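Local coordinates for protein telomerase reverse transcriptase (Candida albicans SC5314, PDB 6ZDQ) that probably extends chromosome ends by copying a template within its bound telomerase RNA into telomeric DNA repeats, at residues K31-F36 / W138-A142; V80-V84 / I173-W178; L116-E120 / S188-N192. All coordinates share one frame. Numbering follows the deposited sequence.

Contact 1 (K31-F36 / W138-A142); sequences KRYRGF and WLGRA. With nucleotides of chain B.
Residues 31-36 make a type I beta turn from Lys31 to Arg34, then enter helix 34-49 with Tyr33 as N-cap. Residues 138-142 form an irregular loop beside them. CA atoms pair as Gly35 with Trp138 (5.0 Å) and Arg32 with Gly140 (5.3 Å). Trp138 (chi1 p) lays its indole obliquely against Phe36 (chi1 t): the six-membered rings have centroids 5.6 Å apart and planes at 34°, and Phe36 CD1 is 3.4 Å from Trp138 CZ3. Trp138 NE1 hydrogen-bonds to Asp95 O. Leu139 turns its side chain away but offers its carbonyl. Arg32 NH1 makes a weak hydrogen bond of 2.9 Å to Leu139 O. Arg32 NH2 reaches G8 O3' of chain B at 3.0 Å and forms a salt bridge with Asp150. Gly140 CA lies 3.7 Å from Arg32 NH1. Arg141 (chi1 p) folds back, with NH1 3.5 Å from Lys31 CB and NH2 3.2 Å from OP1 of G22 of chain B. Extended Arg34 (m, t, t) reads the Hoogsteen edge of G22: NH1 to N7 is 3.2 Å and NH2 to O6 is 3.1 Å. Such paired arginine-guanine bonds are characteristic of base recognition, here at a site that holds the three-way-junction RNA.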
loop_
_atom_site.group_PDB
_atom_site.type_symbol
_atom_site.label_atom_id
_atom_site.label_comp_id
_atom_site.label_asym_id
_atom_site.label_seq_id
_atom_site.Cartn_x
_atom_site.Cartn_y
_atom_site.Cartn_z
ATOM N N LYS A 31 3.318 11.955 -45.348
ATOM C CA LYS A 31 4.002 10.746 -45.788
ATOM C C LYS A 31 5.122 10.337 -44.840
ATOM O O LYS A 31 5.851 9.381 -45.132
ATOM C CB LYS A 31 4.564 10.934 -47.200
ATOM C CG LYS A 31 3.537 11.354 -48.234
ATOM C CD LYS A 31 4.183 11.523 -49.600
ATOM C CE LYS A 31 3.172 11.952 -50.651
ATOM N NZ LYS A 31 3.801 12.037 -51.998
ATOM N N ARG A 32 5.277 11.039 -43.716
ATOM C CA ARG A 32 6.376 10.759 -42.798
ATOM C C ARG A 32 6.251 9.372 -42.179
ATOM O O ARG A 32 7.260 8.693 -41.953
ATOM C CB ARG A 32 6.424 11.834 -41.711
ATOM C CG ARG A 32 7.204 11.446 -40.468
ATOM C CD ARG A 32 7.372 12.630 -39.533
ATOM N NE ARG A 32 8.233 13.657 -40.112
ATOM C CZ ARG A 32 9.557 13.662 -40.006
ATOM N NH1 ARG A 32 10.174 12.691 -39.349
ATOM N NH2 ARG A 32 10.265 14.634 -40.563
ATOM N N TYR A 33 5.028 8.927 -41.915
ATOM C CA TYR A 33 4.791 7.701 -41.168
ATOM C C TYR A 33 4.636 6.478 -42.063
ATOM O O TYR A 33 4.191 5.429 -41.584
ATOM C CB TYR A 33 3.558 7.872 -40.276
ATOM C CG TYR A 33 3.667 9.075 -39.370
ATOM C CD1 TYR A 33 4.299 8.985 -38.138
ATOM C CD2 TYR A 33 3.155 10.308 -39.756
ATOM C CE1 TYR A 33 4.412 10.084 -37.310
ATOM C CE2 TYR A 33 3.264 11.412 -38.936
ATOM C CZ TYR A 33 3.892 11.294 -37.715
ATOM O OH TYR A 33 3.999 12.393 -36.895
ATOM N N ARG A 34 4.986 6.589 -43.347
ATOM C CA ARG A 34 4.984 5.417 -44.219
ATOM C C ARG A 34 5.974 4.367 -43.730
ATOM O O ARG A 34 5.668 3.169 -43.725
ATOM C CB ARG A 34 5.307 5.827 -45.655
ATOM C CG ARG A 34 4.254 6.708 -46.308
ATOM C CD ARG A 34 4.592 6.973 -47.767
ATOM N NE ARG A 34 3.540 7.719 -48.451
ATOM C CZ ARG A 34 3.531 7.974 -49.755
ATOM N NH1 ARG A 34 4.520 7.539 -50.524
ATOM N NH2 ARG A 34 2.532 8.658 -50.294
ATOM N N GLY A 35 7.168 4.799 -43.316
ATOM C CA GLY A 35 8.164 3.853 -42.840
ATOM C C GLY A 35 7.725 3.110 -41.593
ATOM O O GLY A 35 8.037 1.929 -41.420
ATOM N N PHE A 36 6.997 3.789 -40.706
ATOM C CA PHE A 36 6.525 3.131 -39.491
ATOM C C PHE A 36 5.432 2.113 -39.799
ATOM O O PHE A 36 5.390 1.038 -39.188
ATOM C CB PHE A 36 6.028 4.168 -38.485
ATOM C CG PHE A 36 5.501 3.570 -37.216
ATOM C CD1 PHE A 36 6.362 2.983 -36.304
ATOM C CD2 PHE A 36 4.146 3.593 -36.934
ATOM C CE1 PHE A 36 5.882 2.427 -35.136
ATOM C CE2 PHE A 36 3.659 3.041 -35.767
ATOM C CZ PHE A 36 4.528 2.457 -34.867
ATOM N N TRP A 138 13.692 4.817 -39.770
ATOM C CA TRP A 138 12.289 4.882 -40.167
ATOM C C TRP A 138 11.520 6.027 -39.509
ATOM O O TRP A 138 10.329 6.189 -39.803
ATOM C CB TRP A 138 11.601 3.550 -39.866
ATOM C CG TRP A 138 11.839 3.053 -38.477
ATOM C CD1 TRP A 138 12.819 2.194 -38.069
ATOM C CD2 TRP A 138 11.085 3.385 -37.307
ATOM N NE1 TRP A 138 12.720 1.969 -36.718
ATOM C CE2 TRP A 138 11.665 2.691 -36.226
ATOM C CE3 TRP A 138 9.976 4.201 -37.068
ATOM C CZ2 TRP A 138 11.171 2.789 -34.927
ATOM C CZ3 TRP A 138 9.489 4.297 -35.780
ATOM C CH2 TRP A 138 10.085 3.596 -34.726
ATOM N N LEU A 139 12.149 6.823 -38.640
ATOM C CA LEU A 139 11.455 7.965 -38.053
ATOM C C LEU A 139 11.082 9.009 -39.099
ATOM O O LEU A 139 10.214 9.849 -38.839
ATOM C CB LEU A 139 12.310 8.604 -36.958
ATOM C CG LEU A 139 12.469 7.803 -35.665
ATOM C CD1 LEU A 139 13.294 8.577 -34.650
ATOM C CD2 LEU A 139 11.111 7.435 -35.090
ATOM N N GLY A 140 11.723 8.977 -40.266
ATOM C CA GLY A 140 11.345 9.831 -41.373
ATOM C C GLY A 140 11.597 9.108 -42.679
ATOM O O GLY A 140 12.210 8.039 -42.714
ATOM N N ARG A 141 11.109 9.709 -43.766
ATOM C CA ARG A 141 11.316 9.106 -45.078
ATOM C C ARG A 141 12.772 9.207 -45.516
ATOM O O ARG A 141 13.256 8.347 -46.259
ATOM C CB ARG A 141 10.391 9.751 -46.109
ATOM C CG ARG A 141 10.599 11.238 -46.305
ATOM C CD ARG A 141 9.528 11.833 -47.211
ATOM N NE ARG A 141 9.539 11.251 -48.551
ATOM C CZ ARG A 141 8.711 10.295 -48.962
ATOM N NH1 ARG A 141 7.796 9.805 -48.137
ATOM N NH2 ARG A 141 8.797 9.828 -50.201
ATOM N N ALA A 142 13.481 10.238 -45.066
ATOM C CA ALA A 142 14.910 10.375 -45.308
ATOM C C ALA A 142 15.684 9.828 -44.116
ATOM O O ALA A 142 15.255 9.968 -42.967
ATOM C CB ALA A 142 15.289 11.836 -45.555
ATOM P P G B 20 4.351 -1.484 -46.805
ATOM O OP1 G B 20 5.805 -1.569 -46.524
ATOM O OP2 G B 20 3.502 -0.534 -46.041
ATOM O "O5'" G B 20 4.185 -1.163 -48.354
ATOM C "C5'" G B 20 3.876 0.153 -48.800
ATOM C "C4'" G B 20 4.848 0.621 -49.854
ATOM O "O4'" G B 20 4.151 1.476 -50.802
ATOM C "C3'" G B 20 6.032 1.436 -49.335
ATOM O "O3'" G B 20 7.177 1.167 -50.146
ATOM C "C2'" G B 20 5.568 2.872 -49.563
ATOM O "O2'" G B 20 6.606 3.824 -49.659
ATOM C "C1'" G B 20 4.800 2.731 -50.875
ATOM N N9 G B 20 3.786 3.766 -51.115
ATOM C C8 G B 20 3.651 4.507 -52.264
ATOM N N7 G B 20 2.664 5.358 -52.222
ATOM C C5 G B 20 2.107 5.168 -50.967
ATOM C C6 G B 20 1.002 5.811 -50.353
ATOM O O6 G B 20 0.279 6.703 -50.813
ATOM N N1 G B 20 0.772 5.319 -49.073
ATOM C C2 G B 20 1.509 4.334 -48.462
ATOM N N2 G B 20 1.134 3.989 -47.220
ATOM N N3 G B 20 2.539 3.726 -49.024
ATOM C C4 G B 20 2.785 4.188 -50.268
ATOM P P G B 22 9.117 6.423 -52.667
ATOM O OP1 G B 22 9.404 7.880 -52.630
ATOM O OP2 G B 22 8.097 5.855 -51.748
ATOM O "O5'" G B 22 8.710 6.027 -54.156
ATOM C "C5'" G B 22 9.533 6.375 -55.261
ATOM C "C4'" G B 22 8.713 6.674 -56.491
ATOM O "O4'" G B 22 7.404 6.053 -56.365
ATOM C "C3'" G B 22 8.401 8.142 -56.740
ATOM O "O3'" G B 22 9.464 8.845 -57.363
ATOM C "C2'" G B 22 7.136 8.069 -57.580
ATOM O "O2'" G B 22 7.442 7.694 -58.916
ATOM C "C1'" G B 22 6.414 6.902 -56.910
ATOM N N9 G B 22 5.548 7.362 -55.806
ATOM C C8 G B 22 5.697 7.057 -54.475
ATOM N N7 G B 22 4.790 7.602 -53.713
ATOM C C5 G B 22 3.989 8.316 -54.592
ATOM C C6 G B 22 2.842 9.114 -54.344
ATOM O O6 G B 22 2.290 9.354 -53.263
ATOM N N1 G B 22 2.333 9.660 -55.518
ATOM C C2 G B 22 2.858 9.463 -56.770
ATOM N N2 G B 22 2.223 10.077 -57.779
ATOM N N3 G B 22 3.928 8.722 -57.017
ATOM C C4 G B 22 4.441 8.180 -55.890
ATOM P P G B 8 11.719 16.022 -46.038
ATOM O OP1 G B 8 11.378 14.580 -45.943
ATOM O OP2 G B 8 11.298 16.806 -47.226
ATOM O "O5'" G B 8 11.131 16.741 -44.747
ATOM C "C5'" G B 8 11.501 16.318 -43.443
ATOM C "C4'" G B 8 10.978 17.271 -42.401
ATOM O "O4'" G B 8 11.681 18.538 -42.505
ATOM C "C3'" G B 8 9.511 17.650 -42.539
ATOM O "O3'" G B 8 8.633 16.685 -41.989
ATOM C "C2'" G B 8 9.454 19.002 -41.847
ATOM O "O2'" G B 8 9.468 18.840 -40.437
ATOM C "C1'" G B 8 10.789 19.606 -42.275
ATOM N N9 G B 8 10.665 20.372 -43.528
ATOM C C8 G B 8 10.982 19.933 -44.790
ATOM N N7 G B 8 10.770 20.825 -45.716
ATOM C C5 G B 8 10.280 21.922 -45.023
ATOM C C6 G B 8 9.874 23.194 -45.498
ATOM O O6 G B 8 9.865 23.611 -46.663
ATOM N N1 G B 8 9.445 24.011 -44.457
ATOM C C2 G B 8 9.412 23.651 -43.130
ATOM N N2 G B 8 8.965 24.580 -42.269
ATOM N N3 G B 8 9.790 22.468 -42.676
ATOM C C4 G B 8 10.210 21.659 -43.672
#

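Contact 2 (V80-V84 / I173-W178); sequences VIQFV and ILRSFW
Two helical segments cross steeply here. Helix axes 80-84 and 173-177 approach to 11.2 Å, with 112° between their N-to-C directions. The wide gap is filled by large side chains, and no hydrogen bond crosses it. The CA atoms come nearest at Val84 and Ile173, 7.1 Å apart. There Val84 CG2 meets Ile173 CG2 at 3.8 Å, with chi1 p for Val84 and m for Ile173. One turn earlier, Val80 (chi1 t) is the bump that sits on the flat indole of Trp178. Val80 CG1 stands 3.7 Å from the centroid of the Trp178 six-membered ring, 15° off the normal, a CH-pi contact. Val80 CG1 also touches Leu174 CD2 at 4.1 Å. This is buried packing within the telomerase RNA-binding domain, joining helix 77-91 to the C-terminal end of the long helix 148-177. Trp178 leaves helical geometry (phi/psi -128/143) and begins strand 178-182; its chi1 is m, as is that of Phe177. Phe83 (chi1 t) pushes into the hollow between these two rings. Its edge points at the face of Phe177 in a T-shaped pair, with centroids 4.8 Å apart, planes at 77°, and Phe83 CE2 3.6 Å from Phe177 CZ. Toward the indole it stands obliquely, with Phe83 CD2 3.5 Å from Trp178 CH2. Leu114 of helix 99-115 packs on both Val84 and Leu174.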
loop_
_atom_site.group_PDB
_atom_site.type_symbol
_atom_site.label_atom_id
_atom_site.label_comp_id
_atom_site.label_asym_id
_atom_site.label_seq_id
_atom_site.Cartn_x
_atom_site.Cartn_y
_atom_site.Cartn_z
ATOM N N VAL A 80 10.674 -14.619 -15.613
ATOM C CA VAL A 80 9.689 -13.854 -16.375
ATOM C C VAL A 80 10.381 -12.841 -17.277
ATOM O O VAL A 80 10.008 -12.667 -18.444
ATOM C CB VAL A 80 8.690 -13.171 -15.424
ATOM C CG1 VAL A 80 7.775 -12.231 -16.195
ATOM C CG2 VAL A 80 7.880 -14.213 -14.676
ATOM N N ILE A 81 11.385 -12.142 -16.743
ATOM C CA ILE A 81 12.110 -11.145 -17.525
ATOM C C ILE A 81 12.766 -11.788 -18.741
ATOM O O ILE A 81 12.761 -11.221 -19.839
ATOM C CB ILE A 81 13.139 -10.420 -16.637
ATOM C CG1 ILE A 81 12.420 -9.561 -15.594
ATOM C CG2 ILE A 81 14.083 -9.573 -17.481
ATOM C CD1 ILE A 81 13.351 -8.849 -14.638
ATOM N N GLN A 82 13.338 -12.981 -18.568
ATOM C CA GLN A 82 14.025 -13.631 -19.680
ATOM C C GLN A 82 13.046 -14.076 -20.761
ATOM O O GLN A 82 13.370 -14.027 -21.954
ATOM C CB GLN A 82 14.840 -14.819 -19.172
ATOM C CG GLN A 82 15.907 -14.442 -18.159
ATOM C CD GLN A 82 16.841 -13.362 -18.671
ATOM O OE1 GLN A 82 17.233 -13.366 -19.838
ATOM N NE2 GLN A 82 17.196 -12.426 -17.799
ATOM N N PHE A 83 11.847 -14.518 -20.369
ATOM C CA PHE A 83 10.883 -14.999 -21.356
ATOM C C PHE A 83 10.384 -13.872 -22.251
ATOM O O PHE A 83 10.266 -14.049 -23.469
ATOM C CB PHE A 83 9.705 -15.682 -20.663
ATOM C CG PHE A 83 8.665 -16.201 -21.618
ATOM C CD1 PHE A 83 8.867 -17.388 -22.302
ATOM C CD2 PHE A 83 7.487 -15.502 -21.833
ATOM C CE1 PHE A 83 7.916 -17.870 -23.181
ATOM C CE2 PHE A 83 6.530 -15.979 -22.711
ATOM C CZ PHE A 83 6.745 -17.166 -23.386
ATOM N N VAL A 84 10.072 -12.712 -21.669
ATOM C CA VAL A 84 9.592 -11.596 -22.478
ATOM C C VAL A 84 10.712 -11.055 -23.359
ATOM O O VAL A 84 10.477 -10.645 -24.502
ATOM C CB VAL A 84 8.979 -10.504 -21.582
ATOM C CG1 VAL A 84 9.959 -10.071 -20.515
ATOM C CG2 VAL A 84 8.540 -9.322 -22.422
ATOM N N ILE A 173 2.090 -8.272 -23.224
ATOM C CA ILE A 173 2.783 -9.555 -23.199
ATOM C C ILE A 173 2.686 -10.184 -21.814
ATOM O O ILE A 173 2.453 -11.391 -21.682
ATOM C CB ILE A 173 4.246 -9.381 -23.646
ATOM C CG1 ILE A 173 4.314 -9.018 -25.131
ATOM C CG2 ILE A 173 5.051 -10.639 -23.363
ATOM C CD1 ILE A 173 5.719 -8.773 -25.634
ATOM N N LEU A 174 2.865 -9.379 -20.764
ATOM C CA LEU A 174 2.777 -9.896 -19.400
ATOM C C LEU A 174 1.391 -10.460 -19.109
ATOM O O LEU A 174 1.259 -11.549 -18.538
ATOM C CB LEU A 174 3.127 -8.792 -18.403
ATOM C CG LEU A 174 4.541 -8.225 -18.488
ATOM C CD1 LEU A 174 4.656 -7.005 -17.597
ATOM C CD2 LEU A 174 5.563 -9.277 -18.093
ATOM N N ARG A 175 0.342 -9.722 -19.483
ATOM C CA ARG A 175 -1.021 -10.175 -19.219
ATOM C C ARG A 175 -1.344 -11.463 -19.966
ATOM O O ARG A 175 -2.127 -12.284 -19.473
ATOM C CB ARG A 175 -2.022 -9.084 -19.599
ATOM C CG ARG A 175 -1.690 -7.712 -19.040
ATOM C CD ARG A 175 -2.609 -6.643 -19.607
ATOM N NE ARG A 175 -2.061 -5.302 -19.421
ATOM C CZ ARG A 175 -2.211 -4.580 -18.316
ATOM N NH1 ARG A 175 -2.896 -5.068 -17.291
ATOM N NH2 ARG A 175 -1.674 -3.370 -18.235
ATOM N N SER A 176 -0.764 -11.651 -21.154
ATOM C CA SER A 176 -1.077 -12.828 -21.960
ATOM C C SER A 176 -0.658 -14.116 -21.262
ATOM O O SER A 176 -1.328 -15.147 -21.391
ATOM C CB SER A 176 -0.402 -12.721 -23.328
ATOM O OG SER A 176 -0.837 -11.567 -24.025
ATOM N N PHE A 177 0.450 -14.081 -20.523
ATOM C CA PHE A 177 0.990 -15.275 -19.886
ATOM C C PHE A 177 0.802 -15.318 -18.377
ATOM O O PHE A 177 0.636 -16.406 -17.824
ATOM C CB PHE A 177 2.486 -15.411 -20.201
ATOM C CG PHE A 177 2.787 -15.551 -21.667
ATOM C CD1 PHE A 177 2.805 -16.798 -22.267
ATOM C CD2 PHE A 177 3.054 -14.435 -22.444
ATOM C CE1 PHE A 177 3.083 -16.931 -23.614
ATOM C CE2 PHE A 177 3.333 -14.562 -23.793
ATOM C CZ PHE A 177 3.346 -15.812 -24.377
ATOM N N TRP A 178 0.807 -14.174 -17.696
ATOM C CA TRP A 178 0.763 -14.150 -16.241
ATOM C C TRP A 178 -0.347 -13.235 -15.751
ATOM O O TRP A 178 -0.621 -12.193 -16.355
ATOM C CB TRP A 178 2.098 -13.684 -15.646
ATOM C CG TRP A 178 3.256 -14.577 -15.959
ATOM C CD1 TRP A 178 3.586 -15.746 -15.335
ATOM C CD2 TRP A 178 4.252 -14.367 -16.967
ATOM N NE1 TRP A 178 4.722 -16.277 -15.896
ATOM C CE2 TRP A 178 5.149 -15.450 -16.901
ATOM C CE3 TRP A 178 4.468 -13.367 -17.922
ATOM C CZ2 TRP A 178 6.246 -15.562 -17.752
ATOM C CZ3 TRP A 178 5.556 -13.482 -18.766
ATOM C CH2 TRP A 178 6.432 -14.571 -18.675
#

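Contact 3 (L116-E120 / S188-N192); sequences LGANE and SLELN
The backbone of residues 116-120 is a tight turn that follows helix 99-115. Gly117 leaves the helix with positive phi (75/149), Ala118 (51/63) and Asn119 (63/27) lie in the left-handed region, and Glu120 N hydrogen-bonds to Gly117 O at 3.2 Å. Beside it runs segment 188-192, bent at Leu189 (-101/34) and joining strand 191-195. CA atoms pair as Gly117 with Leu191 (5.5 Å) and Ala118 with Leu189 (5.7 Å). No hydrogen bond links the two segments. Backbone meets side chain closely: Ala118 CB lies 3.0 Å from Leu189 O, Gly117 CA is 3.6 Å from Leu191 CD1, and Ala118 N is 3.6 Å from Leu191 CG. A CB on Gly117 would be tight against Leu191. The contact sets a post-helix loop against the two-stranded antiparallel hairpin 178-195 of the RNA-binding domain, at the protein surface. Among apolar side chains, Ala118 CB meets Leu189 CB at 3.7 Å and Leu191 CD2 at 4.5 Å. Leu189 has chi1 p and chi2 t; Leu191 has m and t. The remaining contact is mixed: the carboxylate of Glu120 (chi1 m) brings OE1 to 3.2 Å from Leu189 CD1. Its OE2 makes a weak hydrogen bond to Thr568 OG1.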
loop_
_atom_site.group_PDB
_atom_site.type_symbol
_atom_site.label_atom_id
_atom_site.label_comp_id
_atom_site.label_asym_id
_atom_site.label_seq_id
_atom_site.Cartn_x
_atom_site.Cartn_y
_atom_site.Cartn_z
ATOM N N LEU A 116 10.015 -3.029 -11.215
ATOM C CA LEU A 116 9.484 -1.964 -10.366
ATOM C C LEU A 116 8.415 -2.480 -9.410
ATOM O O LEU A 116 8.648 -2.598 -8.201
ATOM C CB LEU A 116 8.923 -0.854 -11.245
ATOM C CG LEU A 116 9.904 -0.268 -12.264
ATOM C CD1 LEU A 116 9.238 0.794 -13.117
ATOM C CD2 LEU A 116 11.113 0.294 -11.534
ATOM N N GLY A 117 7.259 -2.850 -9.943
ATOM C CA GLY A 117 6.200 -3.418 -9.137
ATOM C C GLY A 117 5.437 -2.432 -8.274
ATOM O O GLY A 117 6.003 -1.434 -7.820
ATOM N N ALA A 118 4.154 -2.710 -8.040
ATOM C CA ALA A 118 3.343 -2.029 -7.028
ATOM C C ALA A 118 3.429 -0.507 -7.154
ATOM O O ALA A 118 3.932 0.195 -6.274
ATOM C CB ALA A 118 3.734 -2.480 -5.620
ATOM N N ASN A 119 2.960 -0.011 -8.300
ATOM C CA ASN A 119 2.805 1.424 -8.539
ATOM C C ASN A 119 4.138 2.167 -8.511
ATOM O O ASN A 119 4.187 3.355 -8.185
ATOM C CB ASN A 119 1.834 2.052 -7.534
ATOM C CG ASN A 119 0.488 1.361 -7.513
ATOM O OD1 ASN A 119 0.068 0.825 -6.486
ATOM N ND2 ASN A 119 -0.201 1.372 -8.648
ATOM N N GLU A 120 5.231 1.482 -8.836
ATOM C CA GLU A 120 6.512 2.144 -9.036
ATOM C C GLU A 120 6.659 2.518 -10.504
ATOM O O GLU A 120 6.291 1.745 -11.393
ATOM C CB GLU A 120 7.672 1.247 -8.603
ATOM C CG GLU A 120 7.817 1.076 -7.100
ATOM C CD GLU A 120 8.967 0.156 -6.733
ATOM O OE1 GLU A 120 8.858 -0.570 -5.723
ATOM O OE2 GLU A 120 9.980 0.156 -7.462
ATOM N N SER A 188 7.044 -5.566 1.959
ATOM C CA SER A 188 7.533 -5.785 0.607
ATOM C C SER A 188 6.433 -5.458 -0.393
ATOM O O SER A 188 5.325 -5.999 -0.305
ATOM C CB SER A 188 8.003 -7.229 0.420
ATOM O OG SER A 188 8.472 -7.438 -0.900
ATOM N N LEU A 189 6.742 -4.573 -1.339
ATOM C CA LEU A 189 5.822 -4.210 -2.409
ATOM C C LEU A 189 6.155 -4.925 -3.717
ATOM O O LEU A 189 5.992 -4.357 -4.801
ATOM C CB LEU A 189 5.796 -2.692 -2.605
ATOM C CG LEU A 189 7.011 -1.903 -3.105
ATOM C CD1 LEU A 189 6.569 -0.498 -3.479
ATOM C CD2 LEU A 189 8.136 -1.847 -2.078
ATOM N N GLU A 190 6.637 -6.161 -3.632
ATOM C CA GLU A 190 6.922 -6.947 -4.823
ATOM C C GLU A 190 5.641 -7.571 -5.367
ATOM O O GLU A 190 4.710 -7.884 -4.620
ATOM C CB GLU A 190 7.947 -8.038 -4.509
ATOM C CG GLU A 190 8.609 -8.655 -5.731
ATOM C CD GLU A 190 9.600 -9.746 -5.367
ATOM O OE1 GLU A 190 9.416 -10.388 -4.311
ATOM O OE2 GLU A 190 10.564 -9.958 -6.131
ATOM N N LEU A 191 5.602 -7.747 -6.683
ATOM C CA LEU A 191 4.456 -8.340 -7.355
ATOM C C LEU A 191 4.638 -9.848 -7.506
ATOM O O LEU A 191 5.754 -10.372 -7.483
ATOM C CB LEU A 191 4.245 -7.700 -8.728
ATOM C CG LEU A 191 3.815 -6.232 -8.749
ATOM C CD1 LEU A 191 3.686 -5.721 -10.175
ATOM C CD2 LEU A 191 2.507 -6.061 -8.002
ATOM N N ASN A 192 3.515 -10.544 -7.658
ATOM C CA ASN A 192 3.495 -11.981 -7.897
ATOM C C ASN A 192 2.978 -12.247 -9.303
ATOM O O ASN A 192 1.919 -11.739 -9.686
ATOM C CB ASN A 192 2.621 -12.704 -6.870
ATOM C CG ASN A 192 3.270 -12.786 -5.505
ATOM O OD1 ASN A 192 4.481 -12.615 -5.367
ATOM N ND2 ASN A 192 2.465 -13.062 -4.486
#

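How the contacts relate
From the N terminus the first segments come in the order 31-36, 80-84, 116-120. Their partners follow in the same order. Contact 1 closes its loop at 138-142, contact 2 at 173-178 and contact 3 at 188-192. Each loop therefore crosses the other two, and none encloses another. Contact 1 joins the start of helix 34-49 to the loop before helix 148-177, beside the RNA. That helix then runs to contact 2, where its end meets helix 77-91. The chain continues through strand 178-182 to contact 3, which ties the hairpin to the loop after helix 99-115. Contacts 2 and 3 have centres about 16 Å apart; contact 1 lies about 30 Å from contact 2, centre to centre.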